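Local structure of caspase-3 (Porites astreoides, 6WI4) at residues A[122-136]-A[146-160]. The protein is a caspase of a reef-building coral that probably cleaves target proteins after aspartate residues in apoptosis. Sequence-based numbering, arbitrary orientation. Where two conformers were deposited one is given.
Sequences PKMFFFQACQGHEYM and DFVYAYSTVPGYYSW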
ATOM      1  N   PRO A 122      -8.363   4.678 -11.916  1.00  9.95           N
ATOM      2  CA  PRO A 122      -7.591   4.813 -10.674  1.00 10.26           C
ATOM      3  C   PRO A 122      -6.547   3.719 -10.532  1.00 13.42           C
ATOM      4  O   PRO A 122      -6.824   2.530 -10.729  1.00 14.20           O
ATOM      5  CB  PRO A 122      -8.656   4.741  -9.575  1.00 13.63           C
ATOM      6  CG  PRO A 122      -9.883   4.210 -10.228  1.00 19.09           C
ATOM      7  CD  PRO A 122      -9.809   4.546 -11.676  1.00 12.63           C
ATOM      8  N   LYS A 123      -5.334   4.141 -10.190  1.00  9.65           N
ATOM      9  CA  LYS A 123      -4.196   3.260  -9.952  1.00  7.92           C
ATOM     10  C   LYS A 123      -3.764   3.496  -8.520  1.00 11.45           C
ATOM     11  O   LYS A 123      -3.173   4.536  -8.214  1.00 10.99           O
ATOM     12  CB  LYS A 123      -3.067   3.554 -10.938  1.00 11.56           C
ATOM     13  CG  LYS A 123      -3.500   3.351 -12.403  1.00 14.36           C
ATOM     14  CD  LYS A 123      -2.561   4.024 -13.387  1.00 15.68           C
ATOM     15  CE  LYS A 123      -2.955   5.478 -13.692  1.00 15.80           C
ATOM     16  NZ  LYS A 123      -4.136   5.582 -14.606  1.00 15.99           N
ATOM     17  N   MET A 124      -4.082   2.547  -7.649  1.00  9.09           N
ATOM     18  CA  MET A 124      -3.897   2.698  -6.210  1.00  9.28           C
ATOM     19  C   MET A 124      -2.675   1.917  -5.762  1.00  9.44           C
ATOM     20  O   MET A 124      -2.560   0.725  -6.051  1.00 11.87           O
ATOM     21  CB  MET A 124      -5.126   2.200  -5.457  1.00 10.44           C
ATOM     22  CG  MET A 124      -6.392   2.977  -5.756  1.00 10.63           C
ATOM     23  SD  MET A 124      -7.855   2.087  -5.200  1.00 13.59           S
ATOM     24  CE  MET A 124      -8.319   1.271  -6.731  1.00 11.92           C
ATOM     25  N   PHE A 125      -1.788   2.575  -5.023  1.00  8.83           N
ATOM     26  CA  PHE A 125      -0.613   1.931  -4.451  1.00  8.81           C
ATOM     27  C   PHE A 125      -0.659   2.065  -2.937  1.00 11.13           C
ATOM     28  O   PHE A 125      -0.886   3.165  -2.420  1.00 13.14           O
ATOM     29  CB  PHE A 125       0.662   2.560  -5.014  1.00 10.29           C
ATOM     30  CG  PHE A 125       0.909   2.208  -6.437  1.00 10.98           C
ATOM     31  CD1 PHE A 125       0.152   2.774  -7.445  1.00 12.01           C
ATOM     32  CD2 PHE A 125       1.871   1.274  -6.772  1.00 13.88           C
ATOM     33  CE1 PHE A 125       0.365   2.428  -8.770  1.00 15.30           C
ATOM     34  CE2 PHE A 125       2.082   0.925  -8.085  1.00 13.33           C
ATOM     35  CZ  PHE A 125       1.329   1.508  -9.085  1.00 13.25           C
ATOM     36  N   PHE A 126      -0.472   0.951  -2.230  1.00  7.42           N
ATOM     37  CA  PHE A 126      -0.448   0.931  -0.772  1.00  8.47           C
ATOM     38  C   PHE A 126       0.906   0.425  -0.304  1.00 10.97           C
ATOM     39  O   PHE A 126       1.367  -0.625  -0.762  1.00 11.01           O
ATOM     40  CB  PHE A 126      -1.546   0.031  -0.198  1.00  9.88           C
ATOM     41  CG  PHE A 126      -2.934   0.408  -0.619  1.00  9.23           C
ATOM     42  CD1 PHE A 126      -3.474  -0.074  -1.802  1.00  8.19           C
ATOM     43  CD2 PHE A 126      -3.716   1.218   0.195  1.00 10.30           C
ATOM     44  CE1 PHE A 126      -4.763   0.264  -2.185  1.00 10.60           C
ATOM     45  CE2 PHE A 126      -5.006   1.566  -0.189  1.00 11.46           C
ATOM     46  CZ  PHE A 126      -5.529   1.081  -1.376  1.00 11.75           C
ATOM     47  N   PHE A 127       1.526   1.142   0.629  1.00  8.00           N
ATOM     48  CA  PHE A 127       2.861   0.794   1.107  1.00  8.06           C
ATOM     49  C   PHE A 127       2.849   0.643   2.616  1.00 10.12           C
ATOM     50  O   PHE A 127       2.495   1.590   3.327  1.00 10.55           O
ATOM     51  CB  PHE A 127       3.884   1.869   0.737  1.00  9.89           C
ATOM     52  CG  PHE A 127       4.010   2.122  -0.722  1.00 10.24           C
ATOM     53  CD1 PHE A 127       4.811   1.316  -1.506  1.00 12.83           C
ATOM     54  CD2 PHE A 127       3.336   3.167  -1.321  1.00 11.22           C
ATOM     55  CE1 PHE A 127       4.924   1.544  -2.873  1.00 12.03           C
ATOM     56  CE2 PHE A 127       3.461   3.413  -2.689  1.00 12.64           C
ATOM     57  CZ  PHE A 127       4.257   2.599  -3.460  1.00 11.91           C
ATOM     58  N   GLN A 128       3.285  -0.517   3.110  1.00  9.22           N
ATOM     59  CA  GLN A 128       3.660  -0.681   4.509  1.00  8.46           C
ATOM     60  C   GLN A 128       5.159  -0.970   4.506  1.00  9.12           C
ATOM     61  O   GLN A 128       5.583  -2.074   4.155  1.00 10.65           O
ATOM     62  CB  GLN A 128       2.870  -1.792   5.191  1.00  8.68           C
ATOM     63  CG  GLN A 128       3.410  -2.173   6.574  1.00  9.61           C
ATOM     64  CD  GLN A 128       3.490  -0.991   7.530  1.00 10.97           C
ATOM     65  OE1 GLN A 128       2.564  -0.178   7.618  1.00 10.28           O
ATOM     66  NE2 GLN A 128       4.596  -0.899   8.263  1.00 10.99           N
ATOM     67  N   ALA A 129       5.955   0.038   4.871  1.00  9.93           N
ATOM     68  CA  ALA A 129       7.409  -0.007   4.819  1.00 10.19           C
ATOM     69  C   ALA A 129       7.950   1.239   5.496  1.00 10.24           C
ATOM     70  O   ALA A 129       7.288   2.281   5.539  1.00 10.81           O
ATOM     71  CB  ALA A 129       7.930  -0.086   3.373  1.00 12.13           C
ATOM     72  N   CYS A 130       9.159   1.130   6.028  1.00  9.88           N
ATOM     73  CA  CYS A 130       9.770   2.328   6.569  1.00  9.15           C
ATOM     74  C   CYS A 130      10.103   3.293   5.443  1.00  9.49           C
ATOM     75  O   CYS A 130      10.302   2.897   4.291  1.00 10.79           O
ATOM     76  CB  CYS A 130      11.017   1.964   7.364  1.00 11.70           C
ATOM     77  SG  CYS A 130      10.641   1.196   8.933  1.00 11.10           S
ATOM     78  N   GLN A 131      10.128   4.583   5.782  1.00 10.35           N
ATOM     79  CA  GLN A 131      10.448   5.643   4.833  1.00  9.37           C
ATOM     80  C   GLN A 131      11.657   6.437   5.310  1.00 12.62           C
ATOM     81  O   GLN A 131      11.847   7.589   4.915  1.00 14.04           O
ATOM     82  CB  GLN A 131       9.227   6.543   4.609  1.00 11.17           C
ATOM     83  CG  GLN A 131       8.071   5.796   3.933  1.00 10.26           C
ATOM     84  CD  GLN A 131       6.759   6.577   3.869  1.00 12.86           C
ATOM     85  OE1 GLN A 131       5.701   6.051   4.232  1.00 13.01           O
ATOM     86  NE2 GLN A 131       6.811   7.811   3.379  1.00 12.32           N
ATOM     87  N   GLY A 132      12.487   5.817   6.136  1.00 11.39           N
ATOM     88  CA  GLY A 132      13.557   6.512   6.822  1.00 13.53           C
ATOM     89  C   GLY A 132      13.856   5.810   8.130  1.00 14.67           C
ATOM     90  O   GLY A 132      13.381   4.708   8.386  1.00 15.42           O
ATOM     91  N   HIS A 133      14.645   6.481   8.969  1.00 15.16           N
ATOM     92  CA  HIS A 133      15.080   5.848  10.207  1.00 16.70           C
ATOM     93  C   HIS A 133      14.980   6.789  11.404  1.00 15.84           C
ATOM     94  O   HIS A 133      15.780   6.682  12.342  1.00 19.09           O
ATOM     95  CB  HIS A 133      16.515   5.332  10.079  1.00 17.93           C
ATOM     96  CG  HIS A 133      17.481   6.367   9.594  1.00 23.71           C
ATOM     97  ND1 HIS A 133      17.940   6.405   8.295  1.00 28.97           N
ATOM     98  CD2 HIS A 133      18.057   7.415  10.229  1.00 28.50           C
ATOM     99  CE1 HIS A 133      18.767   7.425   8.153  1.00 28.54           C
ATOM    100  NE2 HIS A 133      18.854   8.056   9.310  1.00 27.94           N
ATOM    101  N   GLU A 134      14.021   7.715  11.392  1.00 14.55           N
ATOM    102  CA  GLU A 134      13.723   8.553  12.544  1.00 16.10           C
ATOM    103  C   GLU A 134      12.438   8.093  13.222  1.00 15.67           C
ATOM    104  O   GLU A 134      11.491   7.643  12.566  1.00 13.77           O
ATOM    105  CB  GLU A 134      13.578  10.028  12.147  1.00 17.99           C
ATOM    106  CG  GLU A 134      14.798  10.614  11.453  1.00 22.57           C
ATOM    107  CD  GLU A 134      15.998  10.726  12.375  1.00 29.23           C
ATOM    108  OE1 GLU A 134      15.795  10.906  13.596  1.00 29.77           O
ATOM    109  OE2 GLU A 134      17.143  10.632  11.880  1.00 33.60           O
ATOM    110  N   TYR A 135      12.416   8.220  14.546  1.00 15.00           N
ATOM    111  CA  TYR A 135      11.206   8.074  15.340  1.00 12.43           C
ATOM    112  C   TYR A 135      10.431   9.391  15.395  1.00 15.83           C
ATOM    113  O   TYR A 135      10.994  10.481  15.238  1.00 17.41           O
ATOM    114  CB  TYR A 135      11.536   7.625  16.772  1.00 14.35           C
ATOM    115  CG  TYR A 135      12.221   6.286  16.899  1.00 12.72           C
ATOM    116  CD1 TYR A 135      11.521   5.102  16.693  1.00 14.63           C
ATOM    117  CD2 TYR A 135      13.563   6.198  17.259  1.00 16.79           C
ATOM    118  CE1 TYR A 135      12.140   3.872  16.821  1.00 15.36           C
ATOM    119  CE2 TYR A 135      14.192   4.967  17.384  1.00 16.40           C
ATOM    120  CZ  TYR A 135      13.477   3.806  17.167  1.00 16.86           C
ATOM    121  OH  TYR A 135      14.096   2.576  17.289  1.00 19.25           O
ATOM    122  N   MET A 136       9.124   9.279  15.643  1.00 13.58           N
ATOM    123  CA  MET A 136       8.240  10.418  15.858  0.64 14.53           C
ATOM    124  C   MET A 136       7.921  10.532  17.345  1.00 18.73           C
ATOM    125  O   MET A 136       7.549   9.540  17.971  1.00 15.21           O
ATOM    126  CB  MET A 136       6.945  10.253  15.065  0.64 17.00           C
ATOM    127  CG  MET A 136       6.681  11.328  14.052  0.64 18.54           C
ATOM    128  SD  MET A 136       5.155  11.034  13.140  0.64 15.79           S
ATOM    129  CE  MET A 136       5.815  10.517  11.554  0.64 12.40           C
ATOM    130  N   ASP A 146      -4.467  10.161 -11.943  1.00 11.88           N
ATOM    131  CA  ASP A 146      -5.317   9.086 -11.432  1.00 10.03           C
ATOM    132  C   ASP A 146      -4.541   8.048 -10.631  1.00 12.01           C
ATOM    133  O   ASP A 146      -5.071   6.972 -10.338  1.00 12.90           O
ATOM    134  CB  ASP A 146      -6.117   8.407 -12.557  1.00 10.94           C
ATOM    135  CG  ASP A 146      -6.855   9.406 -13.425  1.00 12.94           C
ATOM    136  OD1 ASP A 146      -7.552  10.281 -12.865  1.00 13.74           O
ATOM    137  OD2 ASP A 146      -6.726   9.324 -14.661  1.00 15.98           O
ATOM    138  N   PHE A 147      -3.318   8.363 -10.225  1.00  9.67           N
ATOM    139  CA  PHE A 147      -2.603   7.603  -9.209  1.00  9.23           C
ATOM    140  C   PHE A 147      -2.953   8.123  -7.821  1.00 11.40           C
ATOM    141  O   PHE A 147      -3.158   9.323  -7.620  1.00  9.84           O
ATOM    142  CB  PHE A 147      -1.089   7.715  -9.380  1.00 10.62           C
ATOM    143  CG  PHE A 147      -0.520   6.945 -10.540  1.00 10.88           C
ATOM    144  CD1 PHE A 147      -0.460   7.511 -11.800  1.00 12.42           C
ATOM    145  CD2 PHE A 147      -0.010   5.672 -10.348  1.00 12.66           C
ATOM    146  CE1 PHE A 147       0.084   6.824 -12.855  1.00 14.80           C
ATOM    147  CE2 PHE A 147       0.536   4.974 -11.396  1.00 14.92           C
ATOM    148  CZ  PHE A 147       0.583   5.544 -12.654  1.00 18.37           C
ATOM    149  N   VAL A 148      -2.979   7.213  -6.852  1.00  9.25           N
ATOM    150  CA  VAL A 148      -3.019   7.591  -5.444  1.00  8.03           C
ATOM    151  C   VAL A 148      -2.083   6.654  -4.696  1.00  8.44           C
ATOM    152  O   VAL A 148      -2.094   5.440  -4.928  1.00  9.52           O
ATOM    153  CB  VAL A 148      -4.452   7.575  -4.866  1.00  8.16           C
ATOM    154  CG1 VAL A 148      -5.138   6.214  -5.031  1.00  8.69           C
ATOM    155  CG2 VAL A 148      -4.434   8.015  -3.420  1.00  9.44           C
ATOM    156  N   TYR A 149      -1.223   7.222  -3.854  1.00  8.92           N
ATOM    157  CA  TYR A 149      -0.183   6.467  -3.164  1.00  9.17           C
ATOM    158  C   TYR A 149      -0.443   6.608  -1.675  1.00  9.99           C
ATOM    159  O   TYR A 149      -0.297   7.703  -1.115  1.00  9.55           O
ATOM    160  CB  TYR A 149       1.215   6.966  -3.533  1.00  9.88           C
ATOM    161  CG  TYR A 149       1.474   7.133  -5.022  1.00  9.86           C
ATOM    162  CD1 TYR A 149       1.209   8.336  -5.654  1.00 10.18           C
ATOM    163  CD2 TYR A 149       1.996   6.093  -5.786  1.00 12.28           C
ATOM    164  CE1 TYR A 149       1.461   8.513  -7.013  1.00 14.01           C
ATOM    165  CE2 TYR A 149       2.235   6.264  -7.148  1.00 15.58           C
ATOM    166  CZ  TYR A 149       1.975   7.473  -7.748  1.00 16.18           C
ATOM    167  OH  TYR A 149       2.222   7.666  -9.097  1.00 17.71           O
ATOM    168  N   ALA A 150      -0.864   5.515  -1.044  1.00  8.99           N
ATOM    169  CA  ALA A 150      -1.217   5.512   0.368  1.00  6.15           C
ATOM    170  C   ALA A 150      -0.033   4.956   1.150  1.00  7.25           C
ATOM    171  O   ALA A 150       0.231   3.751   1.118  1.00  9.40           O
ATOM    172  CB  ALA A 150      -2.482   4.693   0.604  1.00  9.20           C
ATOM    173  N   TYR A 151       0.680   5.837   1.843  1.00  8.38           N
ATOM    174  CA  TYR A 151       1.896   5.493   2.571  1.00  7.10           C
ATOM    175  C   TYR A 151       1.611   5.304   4.056  1.00  8.47           C
ATOM    176  O   TYR A 151       0.877   6.090   4.656  1.00  9.17           O
ATOM    177  CB  TYR A 151       2.920   6.616   2.424  1.00  7.03           C
ATOM    178  CG  TYR A 151       3.644   6.672   1.108  1.00  9.02           C
ATOM    179  CD1 TYR A 151       4.815   5.948   0.911  1.00 11.14           C
ATOM    180  CD2 TYR A 151       3.194   7.491   0.087  1.00  9.05           C
ATOM    181  CE1 TYR A 151       5.518   6.034  -0.276  1.00 14.00           C
ATOM    182  CE2 TYR A 151       3.887   7.581  -1.114  1.00 10.80           C
ATOM    183  CZ  TYR A 151       5.046   6.845  -1.284  1.00 13.83           C
ATOM    184  OH  TYR A 151       5.751   6.920  -2.464  1.00 18.46           O
ATOM    185  N   SER A 152       2.262   4.306   4.661  1.00  8.16           N
ATOM    186  CA  SER A 152       2.030   4.026   6.079  1.00  6.92           C
ATOM    187  C   SER A 152       2.569   5.121   7.002  1.00  9.78           C
ATOM    188  O   SER A 152       2.052   5.280   8.115  1.00  8.94           O
ATOM    189  CB  SER A 152       2.643   2.676   6.464  1.00  9.90           C
ATOM    190  OG  SER A 152       4.068   2.675   6.400  1.00  8.98           O
ATOM    191  N   THR A 153       3.596   5.863   6.591  1.00  8.28           N
ATOM    192  CA  THR A 153       4.247   6.826   7.482  1.00  8.96           C
ATOM    193  C   THR A 153       4.574   8.087   6.681  1.00  9.80           C
ATOM    194  O   THR A 153       3.952   8.370   5.653  1.00 12.18           O
ATOM    195  CB  THR A 153       5.445   6.164   8.205  1.00  9.05           C
ATOM    196  OG1 THR A 153       5.899   7.036   9.253  1.00  9.63           O
ATOM    197  CG2 THR A 153       6.613   5.844   7.262  1.00 10.92           C
ATOM    198  N   VAL A 154       5.505   8.891   7.193  1.00  9.76           N
ATOM    199  CA  VAL A 154       5.879  10.187   6.627  1.00 10.57           C
ATOM    200  C   VAL A 154       7.309  10.071   6.116  1.00 11.11           C
ATOM    201  O   VAL A 154       8.116   9.345   6.717  1.00 10.69           O
ATOM    202  CB  VAL A 154       5.734  11.293   7.687  1.00  9.38           C
ATOM    203  CG1 VAL A 154       6.427  12.597   7.253  1.00 12.06           C
ATOM    204  CG2 VAL A 154       4.282  11.523   8.007  1.00 12.90           C
ATOM    205  N   PRO A 155       7.669  10.718   5.007  1.00 10.78           N
ATOM    206  CA  PRO A 155       9.049  10.631   4.524  1.00 11.73           C
ATOM    207  C   PRO A 155      10.053  10.971   5.614  1.00 10.86           C
ATOM    208  O   PRO A 155       9.921  11.981   6.319  1.00 14.24           O
ATOM    209  CB  PRO A 155       9.080  11.652   3.380  1.00 13.36           C
ATOM    210  CG  PRO A 155       7.701  11.598   2.841  1.00 13.39           C
ATOM    211  CD  PRO A 155       6.805  11.431   4.047  1.00 11.95           C
ATOM    212  N   GLY A 156      11.046  10.095   5.764  1.00 10.97           N
ATOM    213  CA  GLY A 156      12.106  10.248   6.735  1.00 13.28           C
ATOM    214  C   GLY A 156      11.947   9.414   7.987  1.00 13.66           C
ATOM    215  O   GLY A 156      12.864   9.391   8.818  1.00 16.31           O
ATOM    216  N   TYR A 157      10.831   8.716   8.142  1.00 10.87           N
ATOM    217  CA  TYR A 157      10.490   8.106   9.414  1.00  8.65           C
ATOM    218  C   TYR A 157      10.299   6.602   9.295  1.00 10.92           C
ATOM    219  O   TYR A 157       9.904   6.085   8.247  1.00 10.71           O
ATOM    220  CB  TYR A 157       9.212   8.727   9.970  1.00 10.50           C
ATOM    221  CG  TYR A 157       9.347  10.170  10.399  1.00 11.47           C
ATOM    222  CD1 TYR A 157       9.723  10.484  11.698  1.00 13.83           C
ATOM    223  CD2 TYR A 157       9.081  11.208   9.516  1.00 11.19           C
ATOM    224  CE1 TYR A 157       9.824  11.801  12.113  1.00 11.96           C
ATOM    225  CE2 TYR A 157       9.185  12.534   9.922  1.00 14.13           C
ATOM    226  CZ  TYR A 157       9.553  12.813  11.223  1.00 15.44           C
ATOM    227  OH  TYR A 157       9.662  14.122  11.642  1.00 16.74           O
ATOM    228  N   TYR A 158      10.545   5.918  10.412  1.00  9.61           N
ATOM    229  CA  TYR A 158      10.142   4.529  10.572  1.00 10.15           C
ATOM    230  C   TYR A 158       8.625   4.382  10.463  1.00 11.19           C
ATOM    231  O   TYR A 158       7.858   5.331  10.668  1.00 10.78           O
ATOM    232  CB  TYR A 158      10.555   4.010  11.949  1.00 12.41           C
ATOM    233  CG  TYR A 158      12.034   3.815  12.200  1.00 13.50           C
ATOM    234  CD1 TYR A 158      12.793   2.973  11.401  1.00 14.11           C
ATOM    235  CD2 TYR A 158      12.655   4.442  13.277  1.00 13.48           C
ATOM    236  CE1 TYR A 158      14.140   2.767  11.657  1.00 15.86           C
ATOM    237  CE2 TYR A 158      13.997   4.240  13.542  1.00 14.47           C
ATOM    238  CZ  TYR A 158      14.732   3.404  12.729  1.00 19.94           C
ATOM    239  OH  TYR A 158      16.072   3.204  12.993  1.00 22.43           O
ATOM    240  N   SER A 159       8.201   3.149  10.196  1.00  9.15           N
ATOM    241  CA  SER A 159       6.813   2.722  10.253  1.00  8.39           C
ATOM    242  C   SER A 159       6.754   1.527  11.188  1.00  9.80           C
ATOM    243  O   SER A 159       7.676   0.711  11.207  1.00 12.20           O
ATOM    244  CB  SER A 159       6.324   2.342   8.850  1.00 11.04           C
ATOM    245  OG  SER A 159       4.950   2.019   8.839  1.00  9.90           O
ATOM    246  N   TRP A 160       5.666   1.408  11.937  1.00  9.13           N
ATOM    247  CA  TRP A 160       5.567   0.421  13.008  1.00  9.52           C
ATOM    248  C   TRP A 160       4.691  -0.772  12.657  1.00 10.06           C
ATOM    249  O   TRP A 160       3.622  -0.635  12.050  1.00 10.22           O
ATOM    250  CB  TRP A 160       5.036   1.087  14.273  1.00 11.14           C
ATOM    251  CG  TRP A 160       6.049   1.924  14.985  1.00  9.83           C
ATOM    252  CD1 TRP A 160       6.194   3.280  14.914  1.00 13.67           C
ATOM    253  CD2 TRP A 160       7.032   1.462  15.920  1.00  9.00           C
ATOM    254  NE1 TRP A 160       7.217   3.694  15.740  1.00 12.07           N
ATOM    255  CE2 TRP A 160       7.750   2.593  16.362  1.00  9.99           C
ATOM    256  CE3 TRP A 160       7.385   0.202  16.408  1.00 11.81           C
ATOM    257  CZ2 TRP A 160       8.790   2.504  17.284  1.00 10.86           C
ATOM    258  CZ3 TRP A 160       8.427   0.116  17.323  1.00 12.71           C
ATOM    259  CH2 TRP A 160       9.114   1.261  17.746  1.00 10.49           C
TER
HETATM  260  O   HOH W   1      -4.844   8.110 -16.044  1.00 19.64           O
HETATM  261  O   HOH W   2       2.185   0.871  10.157  1.00  9.42           O
HETATM  262  O   HOH W   3       5.210   3.417   4.063  1.00 11.48           O
HETATM  263  O   HOH W   4      15.547   9.130   8.005  1.00 18.52           O
HETATM  264  O   HOH W   5       8.726   6.919  12.925  1.00 17.43           O
HETATM  265  O   HOH W   6       7.988   6.607  15.491  1.00 12.68           O
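Two neighbouring parallel strands of the central caspase sheet, 123-128 and 147-151, pair here and run on into the loops that line the substrate cleft. Among their backbone bonds, F125 N donates to V148 O, and A150 N to F125 O at 2.7 Å and nearly straight (174°). K123 lays CE over one face of the F147 ring, F125 CE1 meets that ring's edge, and F127 forms an offset stack with Y151, centroids 4.8 Å apart, both against helix 105-110. Beyond the strands, Q131 keeps its chain extended past CG (chi2 171°), which brings OE1 to T153 N at 3.2 Å; its backbone N and O bind Y157 O and G156 N, respectively, a G1 beta bulge. Farther on, the Y158 ring lies with one face over H133 CA (3.6 Å to the ring centroid), turns an edge toward the face of Y135, and has C130 SG in its plane at the rim. With an alanine at Y158, a gap would probably open between H133 and Y135, leaving the Y135 ring, still flanked by W160, freer to turn. Q128 NE2 donates to S159 OG (3.0 Å) and also hydrogen-bonds an acidic side chain of the bound peptide. C130 packs on an acidic peptide side chain, Y135 and Y158 each on an apolar one, while W160 pairs antiparallel with the peptide backbone, the mode of substrate binding characteristic of the caspase active-site cleft.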